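Local coordinates for protein alpha-14 giardin (Giardia lamblia, PDB 3CHL) that probably binds phosphatidylserine and other phospholipids in a calcium-dependent way and may act as a calcium-regulated structural element linking the lipid bilayer to the axoneme beneath it, at residues I35-P40 / K308-P313; P41-N46 / L319-Y324; K69-L74 / G301-A306. All coordinates share one frame; numbering follows the deposited sequence.

Interaction 1: I35-P40 / K308-P313; sequences IARSYP and KLLWEP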
loop_
_atom_site.group_PDB
_atom_site.type_symbol
_atom_site.label_atom_id
_atom_site.label_comp_id
_atom_site.label_asym_id
_atom_site.label_seq_id
_atom_site.Cartn_x
_atom_site.Cartn_y
_atom_site.Cartn_z
ATOM N N ILE A 35 -0.261 14.732 14.465
ATOM C CA ILE A 35 -0.459 15.743 13.389
ATOM C C ILE A 35 -0.853 15.032 12.097
ATOM O O ILE A 35 -1.819 15.428 11.425
ATOM C CB ILE A 35 0.797 16.624 13.233
ATOM C CG1 ILE A 35 0.834 17.705 14.340
ATOM C CG2 ILE A 35 0.812 17.331 11.877
ATOM C CD1 ILE A 35 2.235 18.271 14.516
ATOM N N ALA A 36 -0.153 13.938 11.768
ATOM C CA ALA A 36 -0.477 13.226 10.516
ATOM C C ALA A 36 -1.928 12.736 10.527
ATOM O O ALA A 36 -2.557 12.656 9.454
ATOM C CB ALA A 36 0.423 12.009 10.354
ATOM N N ARG A 37 -2.400 12.326 11.701
ATOM C CA ARG A 37 -3.743 11.691 11.833
ATOM C C ARG A 37 -4.856 12.721 11.989
ATOM O O ARG A 37 -6.030 12.360 11.887
ATOM C CB ARG A 37 -3.785 10.771 13.085
ATOM C CG ARG A 37 -2.906 9.508 13.011
ATOM C CD ARG A 37 -3.572 8.330 13.792
ATOM N NE ARG A 37 -3.897 8.810 15.087
ATOM C CZ ARG A 37 -4.837 8.435 15.962
ATOM N NH1 ARG A 37 -5.716 7.446 15.796
ATOM N NH2 ARG A 37 -4.855 9.129 17.090
ATOM N N SER A 38 -4.499 13.989 12.236
ATOM C CA SER A 38 -5.497 15.019 12.628
ATOM C C SER A 38 -5.918 16.010 11.550
ATOM O O SER A 38 -6.908 16.746 11.745
ATOM C CB SER A 38 -4.961 15.815 13.811
ATOM O OG SER A 38 -4.842 14.960 14.917
ATOM N N TYR A 39 -5.174 16.065 10.438
ATOM C CA TYR A 39 -5.425 17.021 9.376
ATOM C C TYR A 39 -5.533 16.304 8.053
ATOM O O TYR A 39 -4.976 15.201 7.917
ATOM C CB TYR A 39 -4.284 18.049 9.312
ATOM C CG TYR A 39 -4.216 18.942 10.510
ATOM C CD1 TYR A 39 -5.016 20.105 10.595
ATOM C CD2 TYR A 39 -3.373 18.648 11.548
ATOM C CE1 TYR A 39 -4.949 20.950 11.698
ATOM C CE2 TYR A 39 -3.300 19.464 12.661
ATOM C CZ TYR A 39 -4.089 20.629 12.726
ATOM O OH TYR A 39 -3.994 21.423 13.851
ATOM N N PRO A 40 -6.278 16.888 7.087
ATOM C CA PRO A 40 -6.330 16.316 5.754
ATOM C C PRO A 40 -4.948 16.409 5.113
ATOM O O PRO A 40 -4.225 17.377 5.370
ATOM C CB PRO A 40 -7.334 17.209 4.982
ATOM C CG PRO A 40 -7.888 18.188 5.958
ATOM C CD PRO A 40 -7.127 18.086 7.245
ATOM N N LYS A 308 1.871 1.561 15.545
ATOM C CA LYS A 308 0.594 1.211 16.202
ATOM C C LYS A 308 -0.391 2.373 16.170
ATOM O O LYS A 308 -1.610 2.176 15.960
ATOM C CB LYS A 308 0.800 0.816 17.658
ATOM C CG LYS A 308 1.436 -0.560 17.866
ATOM C CD LYS A 308 1.606 -0.807 19.351
ATOM C CE LYS A 308 2.846 -0.160 19.881
ATOM N NZ LYS A 308 3.436 -1.008 20.954
ATOM N N LEU A 309 0.116 3.593 16.433
ATOM C CA LEU A 309 -0.781 4.753 16.470
ATOM C C LEU A 309 -1.387 5.092 15.092
ATOM O O LEU A 309 -2.581 5.378 14.983
ATOM C CB LEU A 309 -0.083 5.976 17.092
ATOM C CG LEU A 309 -0.939 7.250 17.267
ATOM C CD1 LEU A 309 -2.215 7.003 18.083
ATOM C CD2 LEU A 309 -0.024 8.239 17.941
ATOM N N LEU A 310 -0.579 5.062 14.031
ATOM C CA LEU A 310 -1.103 5.337 12.690
ATOM C C LEU A 310 -2.215 4.382 12.308
ATOM O O LEU A 310 -3.194 4.751 11.650
ATOM C CB LEU A 310 0.030 5.273 11.634
ATOM C CG LEU A 310 0.950 6.496 11.640
ATOM C CD1 LEU A 310 2.164 6.116 10.833
ATOM C CD2 LEU A 310 0.231 7.768 11.038
ATOM N N TRP A 311 -2.061 3.127 12.706
ATOM C CA TRP A 311 -3.061 2.125 12.366
ATOM C C TRP A 311 -4.322 2.135 13.262
ATOM O O TRP A 311 -5.247 1.359 13.062
ATOM C CB TRP A 311 -2.388 0.742 12.345
ATOM C CG TRP A 311 -1.700 0.471 11.011
ATOM C CD1 TRP A 311 -0.365 0.243 10.795
ATOM C CD2 TRP A 311 -2.332 0.436 9.726
ATOM N NE1 TRP A 311 -0.141 0.024 9.450
ATOM C CE2 TRP A 311 -1.327 0.123 8.772
ATOM C CE3 TRP A 311 -3.666 0.596 9.290
ATOM C CZ2 TRP A 311 -1.603 -0.020 7.409
ATOM C CZ3 TRP A 311 -3.941 0.466 7.952
ATOM C CH2 TRP A 311 -2.897 0.156 7.010
ATOM N N GLU A 312 -4.328 2.992 14.277
ATOM C CA GLU A 312 -5.493 3.111 15.120
ATOM C C GLU A 312 -6.526 4.003 14.426
ATOM O O GLU A 312 -6.243 5.150 14.091
ATOM C CB GLU A 312 -5.055 3.642 16.492
ATOM C CG GLU A 312 -6.096 3.551 17.550
ATOM C CD GLU A 312 -6.287 2.137 18.129
ATOM O OE1 GLU A 312 -5.626 1.158 17.713
ATOM O OE2 GLU A 312 -7.101 2.021 19.064
ATOM N N PRO A 313 -7.729 3.466 14.167
ATOM C CA PRO A 313 -8.797 4.142 13.469
ATOM C C PRO A 313 -9.133 5.484 14.163
ATOM O O PRO A 313 -9.271 5.519 15.375
ATOM C CB PRO A 313 -9.986 3.176 13.621
ATOM C CG PRO A 313 -9.368 1.853 13.944
ATOM C CD PRO A 313 -8.104 2.111 14.619
HETATM O O HOH W 1 -8.578 6.623 17.518
#

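Interaction 2: P41-N46 / L319-Y324; sequences PNQLRN and LSMDDY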
loop_
_atom_site.group_PDB
_atom_site.type_symbol
_atom_site.label_atom_id
_atom_site.label_comp_id
_atom_site.label_asym_id
_atom_site.label_seq_id
_atom_site.Cartn_x
_atom_site.Cartn_y
_atom_site.Cartn_z
ATOM N N PRO A 41 -4.563 15.389 4.336
ATOM C CA PRO A 41 -3.257 15.372 3.671
ATOM C C PRO A 41 -2.912 16.646 2.856
ATOM O O PRO A 41 -1.772 17.081 2.865
ATOM C CB PRO A 41 -3.348 14.147 2.743
ATOM C CG PRO A 41 -4.393 13.300 3.287
ATOM C CD PRO A 41 -5.350 14.164 4.056
ATOM N N ASN A 42 -3.884 17.242 2.162
ATOM C CA ASN A 42 -3.557 18.458 1.398
ATOM C C ASN A 42 -3.081 19.610 2.302
ATOM O O ASN A 42 -2.188 20.331 1.958
ATOM C CB ASN A 42 -4.734 18.911 0.531
ATOM C CG ASN A 42 -4.910 18.051 -0.735
ATOM O OD1 ASN A 42 -4.086 17.171 -1.059
ATOM N ND2 ASN A 42 -6.007 18.306 -1.463
ATOM N N GLN A 43 -3.714 19.785 3.453
ATOM C CA GLN A 43 -3.284 20.769 4.416
ATOM C C GLN A 43 -1.921 20.439 5.000
ATOM O O GLN A 43 -1.154 21.323 5.286
ATOM C CB GLN A 43 -4.315 20.885 5.533
ATOM C CG GLN A 43 -5.650 21.427 5.082
ATOM C CD GLN A 43 -6.569 21.754 6.252
ATOM O OE1 GLN A 43 -6.227 21.591 7.412
ATOM N NE2 GLN A 43 -7.738 22.244 5.932
ATOM N N LEU A 44 -1.620 19.154 5.215
ATOM C CA LEU A 44 -0.286 18.780 5.713
ATOM C C LEU A 44 0.757 19.075 4.641
ATOM O O LEU A 44 1.842 19.522 4.951
ATOM C CB LEU A 44 -0.263 17.269 6.073
ATOM C CG LEU A 44 -1.208 16.885 7.244
ATOM C CD1 LEU A 44 -1.396 15.356 7.315
ATOM C CD2 LEU A 44 -0.688 17.447 8.584
ATOM N N ARG A 45 0.405 18.810 3.382
ATOM C CA ARG A 45 1.312 19.108 2.279
ATOM C C ARG A 45 1.573 20.634 2.264
ATOM O O ARG A 45 2.727 21.047 2.175
ATOM C CB ARG A 45 0.737 18.612 0.924
ATOM C CG ARG A 45 1.669 18.852 -0.316
ATOM C CD ARG A 45 0.953 18.515 -1.696
ATOM N NE ARG A 45 -0.454 18.940 -1.808
ATOM C CZ ARG A 45 -0.919 20.167 -1.532
ATOM N NH1 ARG A 45 -0.095 21.116 -1.136
ATOM N NH2 ARG A 45 -2.202 20.452 -1.651
ATOM N N ASN A 46 0.508 21.437 2.352
ATOM C CA ASN A 46 0.653 22.925 2.340
ATOM C C ASN A 46 1.521 23.391 3.502
ATOM O O ASN A 46 2.366 24.276 3.346
ATOM C CB ASN A 46 -0.717 23.618 2.395
ATOM C CG ASN A 46 -1.566 23.358 1.134
ATOM O OD1 ASN A 46 -1.032 22.995 0.100
ATOM N ND2 ASN A 46 -2.885 23.533 1.239
ATOM N N LEU A 319 -9.271 17.918 12.198
ATOM C CA LEU A 319 -9.062 19.332 12.370
ATOM C C LEU A 319 -8.927 20.009 11.013
ATOM O O LEU A 319 -8.768 19.339 9.989
ATOM C CB LEU A 319 -7.835 19.587 13.236
ATOM C CG LEU A 319 -7.863 18.903 14.607
ATOM C CD1 LEU A 319 -6.540 19.078 15.385
ATOM C CD2 LEU A 319 -9.094 19.381 15.432
ATOM N N SER A 320 -9.021 21.342 11.032
ATOM C CA SER A 320 -8.655 22.168 9.889
ATOM C C SER A 320 -7.614 23.196 10.296
ATOM O O SER A 320 -7.756 23.908 11.306
ATOM C CB SER A 320 -9.869 22.856 9.250
ATOM O OG SER A 320 -9.453 23.747 8.217
ATOM N N MET A 321 -6.556 23.266 9.503
ATOM C CA MET A 321 -5.534 24.260 9.656
ATOM C C MET A 321 -5.971 25.603 9.077
ATOM O O MET A 321 -5.345 26.626 9.347
ATOM C CB MET A 321 -4.264 23.784 8.934
ATOM C CG MET A 321 -3.123 23.529 9.832
ATOM S SD MET A 321 -1.624 23.152 8.885
ATOM C CE MET A 321 -1.743 21.345 8.872
ATOM N N ASP A 322 -7.047 25.593 8.298
ATOM C CA ASP A 322 -7.489 26.762 7.542
ATOM C C ASP A 322 -8.545 27.514 8.314
ATOM O O ASP A 322 -8.948 28.596 7.915
ATOM C CB ASP A 322 -8.061 26.342 6.166
ATOM C CG ASP A 322 -6.994 25.852 5.200
ATOM O OD1 ASP A 322 -5.784 26.111 5.433
ATOM O OD2 ASP A 322 -7.372 25.181 4.193
ATOM N N ASP A 323 -8.943 26.943 9.445
ATOM C CA ASP A 323 -10.080 27.372 10.256
ATOM C C ASP A 323 -9.741 28.565 11.146
ATOM O O ASP A 323 -10.638 29.223 11.686
ATOM C CB ASP A 323 -10.505 26.206 11.162
ATOM C CG ASP A 323 -12.004 25.991 11.184
ATOM O OD1 ASP A 323 -12.749 26.959 11.489
ATOM O OD2 ASP A 323 -12.441 24.844 10.911
ATOM N N TYR A 324 -8.443 28.801 11.327
ATOM C CA TYR A 324 -7.921 29.935 12.086
ATOM C C TYR A 324 -8.775 31.226 11.978
ATOM O O TYR A 324 -9.258 31.745 12.984
ATOM C CB TYR A 324 -6.467 30.211 11.646
ATOM C CG TYR A 324 -5.676 31.015 12.652
ATOM C CD1 TYR A 324 -5.142 30.405 13.785
ATOM C CD2 TYR A 324 -5.478 32.386 12.481
ATOM C CE1 TYR A 324 -4.426 31.135 14.712
ATOM C CE2 TYR A 324 -4.774 33.126 13.404
ATOM C CZ TYR A 324 -4.242 32.490 14.513
ATOM O OH TYR A 324 -3.529 33.204 15.433
HETATM O O HOH W 2 -3.735 24.636 3.746
#

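Interaction 3: K69-L74 / G301-A306; sequences KDFESL and GVYGDA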
loop_
_atom_site.group_PDB
_atom_site.type_symbol
_atom_site.label_atom_id
_atom_site.label_comp_id
_atom_site.label_asym_id
_atom_site.label_seq_id
_atom_site.Cartn_x
_atom_site.Cartn_y
_atom_site.Cartn_z
ATOM N N LYS A 69 16.628 6.979 11.285
ATOM C CA LYS A 69 16.300 6.939 9.844
ATOM C C LYS A 69 14.892 6.357 9.593
ATOM O O LYS A 69 14.156 6.888 8.759
ATOM C CB LYS A 69 17.313 6.109 9.042
ATOM C CG LYS A 69 17.231 6.359 7.512
ATOM C CD LYS A 69 18.052 5.358 6.668
ATOM C CE LYS A 69 18.170 5.862 5.194
ATOM N NZ LYS A 69 18.861 4.857 4.278
ATOM N N ASP A 70 14.556 5.271 10.287
ATOM C CA ASP A 70 13.267 4.575 10.086
ATOM C C ASP A 70 12.093 5.471 10.430
ATOM O O ASP A 70 11.100 5.511 9.710
ATOM C CB ASP A 70 13.166 3.339 10.965
ATOM C CG ASP A 70 13.920 2.141 10.396
ATOM O OD1 ASP A 70 14.492 2.261 9.288
ATOM O OD2 ASP A 70 13.900 1.084 11.070
ATOM N N PHE A 71 12.207 6.167 11.554
ATOM C CA PHE A 71 11.152 7.055 12.018
ATOM C C PHE A 71 11.090 8.339 11.178
ATOM O O PHE A 71 10.008 8.767 10.777
ATOM C CB PHE A 71 11.217 7.259 13.556
ATOM C CG PHE A 71 10.078 8.101 14.136
ATOM C CD1 PHE A 71 8.734 7.721 13.991
ATOM C CD2 PHE A 71 10.354 9.273 14.841
ATOM C CE1 PHE A 71 7.687 8.498 14.539
ATOM C CE2 PHE A 71 9.326 10.054 15.377
ATOM C CZ PHE A 71 7.966 9.653 15.213
ATOM N N GLU A 72 12.226 8.936 10.829
ATOM C CA GLU A 72 12.131 10.101 9.974
ATOM C C GLU A 72 11.575 9.729 8.576
ATOM O O GLU A 72 10.787 10.472 8.015
ATOM C CB GLU A 72 13.446 10.888 9.899
ATOM C CG GLU A 72 14.379 10.435 8.870
ATOM C CD GLU A 72 14.288 11.304 7.642
ATOM O OE1 GLU A 72 14.105 12.545 7.796
ATOM O OE2 GLU A 72 14.404 10.747 6.523
ATOM N N SER A 73 11.974 8.566 8.063
ATOM C CA SER A 73 11.510 8.084 6.770
ATOM C C SER A 73 9.954 7.912 6.749
ATOM O O SER A 73 9.277 8.292 5.784
ATOM C CB SER A 73 12.166 6.756 6.454
ATOM O OG SER A 73 11.631 6.311 5.209
ATOM N N LEU A 74 9.422 7.351 7.817
ATOM C CA LEU A 74 7.966 7.225 8.005
ATOM C C LEU A 74 7.313 8.601 7.987
ATOM O O LEU A 74 6.360 8.843 7.247
ATOM C CB LEU A 74 7.696 6.545 9.346
ATOM C CG LEU A 74 6.207 6.381 9.774
ATOM C CD1 LEU A 74 5.374 5.561 8.738
ATOM C CD2 LEU A 74 6.100 5.805 11.189
ATOM N N GLY A 301 10.324 1.085 21.094
ATOM C CA GLY A 301 10.403 2.547 21.264
ATOM C C GLY A 301 9.383 3.324 20.452
ATOM O O GLY A 301 8.326 2.785 20.121
ATOM N N VAL A 302 9.718 4.577 20.135
ATOM C CA VAL A 302 8.822 5.527 19.433
ATOM C C VAL A 302 8.383 5.015 18.045
ATOM O O VAL A 302 7.225 5.233 17.621
ATOM C CB VAL A 302 9.522 6.913 19.221
ATOM C CG1 VAL A 302 8.638 7.854 18.404
ATOM C CG2 VAL A 302 9.840 7.569 20.535
ATOM N N TYR A 303 9.293 4.346 17.328
ATOM C CA TYR A 303 8.966 3.847 15.980
ATOM C C TYR A 303 7.837 2.801 16.014
ATOM O O TYR A 303 6.824 2.917 15.316
ATOM C CB TYR A 303 10.215 3.297 15.270
ATOM C CG TYR A 303 9.900 2.716 13.900
ATOM C CD1 TYR A 303 9.580 3.550 12.819
ATOM C CD2 TYR A 303 9.893 1.337 13.688
ATOM C CE1 TYR A 303 9.289 3.021 11.562
ATOM C CE2 TYR A 303 9.591 0.815 12.436
ATOM C CZ TYR A 303 9.287 1.652 11.382
ATOM O OH TYR A 303 8.994 1.095 10.152
ATOM N N GLY A 304 7.982 1.808 16.876
ATOM C CA GLY A 304 6.883 0.912 17.222
ATOM C C GLY A 304 5.584 1.622 17.604
ATOM O O GLY A 304 4.515 1.257 17.100
ATOM N N ASP A 305 5.642 2.596 18.509
ATOM C CA ASP A 305 4.398 3.247 18.957
ATOM C C ASP A 305 3.746 4.050 17.809
ATOM O O ASP A 305 2.517 4.144 17.738
ATOM C CB ASP A 305 4.633 4.185 20.135
ATOM C CG ASP A 305 5.073 3.455 21.428
ATOM O OD1 ASP A 305 5.007 2.195 21.532
ATOM O OD2 ASP A 305 5.452 4.189 22.363
ATOM N N ALA A 306 4.570 4.580 16.913
ATOM C CA ALA A 306 4.161 5.338 15.735
ATOM C C ALA A 306 3.357 4.458 14.782
ATOM O O ALA A 306 2.275 4.867 14.308
ATOM C CB ALA A 306 5.375 5.856 15.012
#

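Interaction 1: I35-P40 / K308-P313
Arg37 reaches from the C-terminal part of helix 31-38 to the end of helix 301-310 and the residues just after it. Arg37 NH1 donates to the carbonyl O of Glu312 at 2.9 Å. The acceptor lies close to the guanidinium plane, but the nitrogen sits well above the carbonyl plane of Glu312, and the N-H...O angle is a bent 145°. Bends at chi2 (-147°) and chi3 (-51°) steer the long chain here, with Arg37 CD running 3.3 Å from Leu309 O. Over one face of the guanidinium lies the CD1 methyl of Leu309, 3.5 Å from Arg37 NH2. Closer to the backbone, the small Ala36 leaves room for Leu310, whose CD2 comes within 4.3 Å of Ala36 CB. A water donates to Pro313 O and accepts a weak bond from Arg37 NH1. Further out, Glu34 forms a salt bridge with NH2 of Arg37, while the carboxylate of Glu312 is turned to Lys280. Arginine suits this place because its planar head offers several N-H groups, here to Glu312 O and to the carboxylate of Glu34. The arrangement is that of a side chain donating to a backbone carbonyl just past a helix C-terminus, with a second carbonyl linked through water, here joining two helices of the all-helical annexin fold.

Interaction 2: P41-N46 / L319-Y324
The C-terminal tail of the modelled chain docks on the first turns of helix 41-55 through an ST turn, in which Ser320 OG accepts from the backbone N of Asp322. Gln43 OE1 accepts from Met321 N at 2.7 Å along an almost straight N-H...O line (174°), the donor being tilted from the carbonyl plane. Gln43 NE2 donates to Ser320 OG at 3.2 Å, with that oxygen near the amide plane. The chain is extended beyond CG (chi2 -170°), which carries the amide across the gap. Glutamine suits the place because it offers an acceptor and a donor side by side. Met321 runs past Gln43 in the opposite direction, and a bend at chi3 lays Met321 CE 3.6 Å from Gln43 O and 4.0 Å from Leu44 CD2. Val12 and Val15 of helix 12-24 also pack on this flexible, apolar side chain. At the outer margin a water bridges Asn46 ND2, 2.9 Å away, and Asp322 OD1. The two hydrogen bonds of the Gln43 amide fix its rotation, and Ser320 OG is gripped by two N-H donors, the Gln43 amide and Asp322 N. This pairing is consistent with polar bonds fixing the register of the tail, while Met321 is buried against Leu44 and helix 12-24.

Interaction 3: K69-L74 / G301-A306
Val302 presses its CG1 methyl over one face of the Phe71 ring, a CH-pi contact 3.9 Å from the ring centroid. With CG anti to the backbone N (chi1 -176°), Phe71 places its ring against Val302 and Ala306, the methyl of Ala306 meeting it obliquely, Ala306 CB to Phe71 CE1 3.5 Å. Alanine is a fitting residue here: its short side chain lets Phe71 and Leu74 come in together, and CD2 of Leu74 stands 3.9 Å from Ala306 CB. The bump in the other direction is Tyr303, which fits between Asp70, Phe71 and Leu74, its CD1 near Phe71 CB and its CE1 near Leu74 CD2. The Tyr303 ring comes up against the backbone at Asp70, with Tyr303 CE1 3.6 Å from Asp70 O, and CB of Asp70 rests over one face, 4.1 Å from the Tyr303 ring centroid. A large flat ring can fill this hollow and still carry a hydroxyl beyond it. The two short helical segments run in roughly the same direction, crossing at 33° with their axes 9.6 Å apart at closest. Asn266 of helix 262-272 bonds both the Tyr303 hydroxyl and Asp70 O, and Ser262 takes the Asp70 carboxylate. Helix 262-272 thus borders the Tyr303 part of the interface, and Ile33 of helix 31-38 packs on the Phe71 and Ala306 part.

Helix 301-310 serves two of the contacts: its beginning packs in interaction 3 and its end is bound in interaction 1. Their centres are about 14 Å apart, and Leu310 CD1 touches Leu74 CD1 at 3.9 Å, so the apolar packing runs on from one to the other. Interactions 1 and 2 also touch, with centres again about 14 Å apart: Ser38 O lies 2.7 Å from Leu319 N, a probable hydrogen bond, and Tyr39 packs against the tail. Interactions 2 and 3 remain separate, about 10 Å between nearest atoms. Together the contacts join N-terminal helices to the last helix and tail, closing the chain over more than 220 intervening residues.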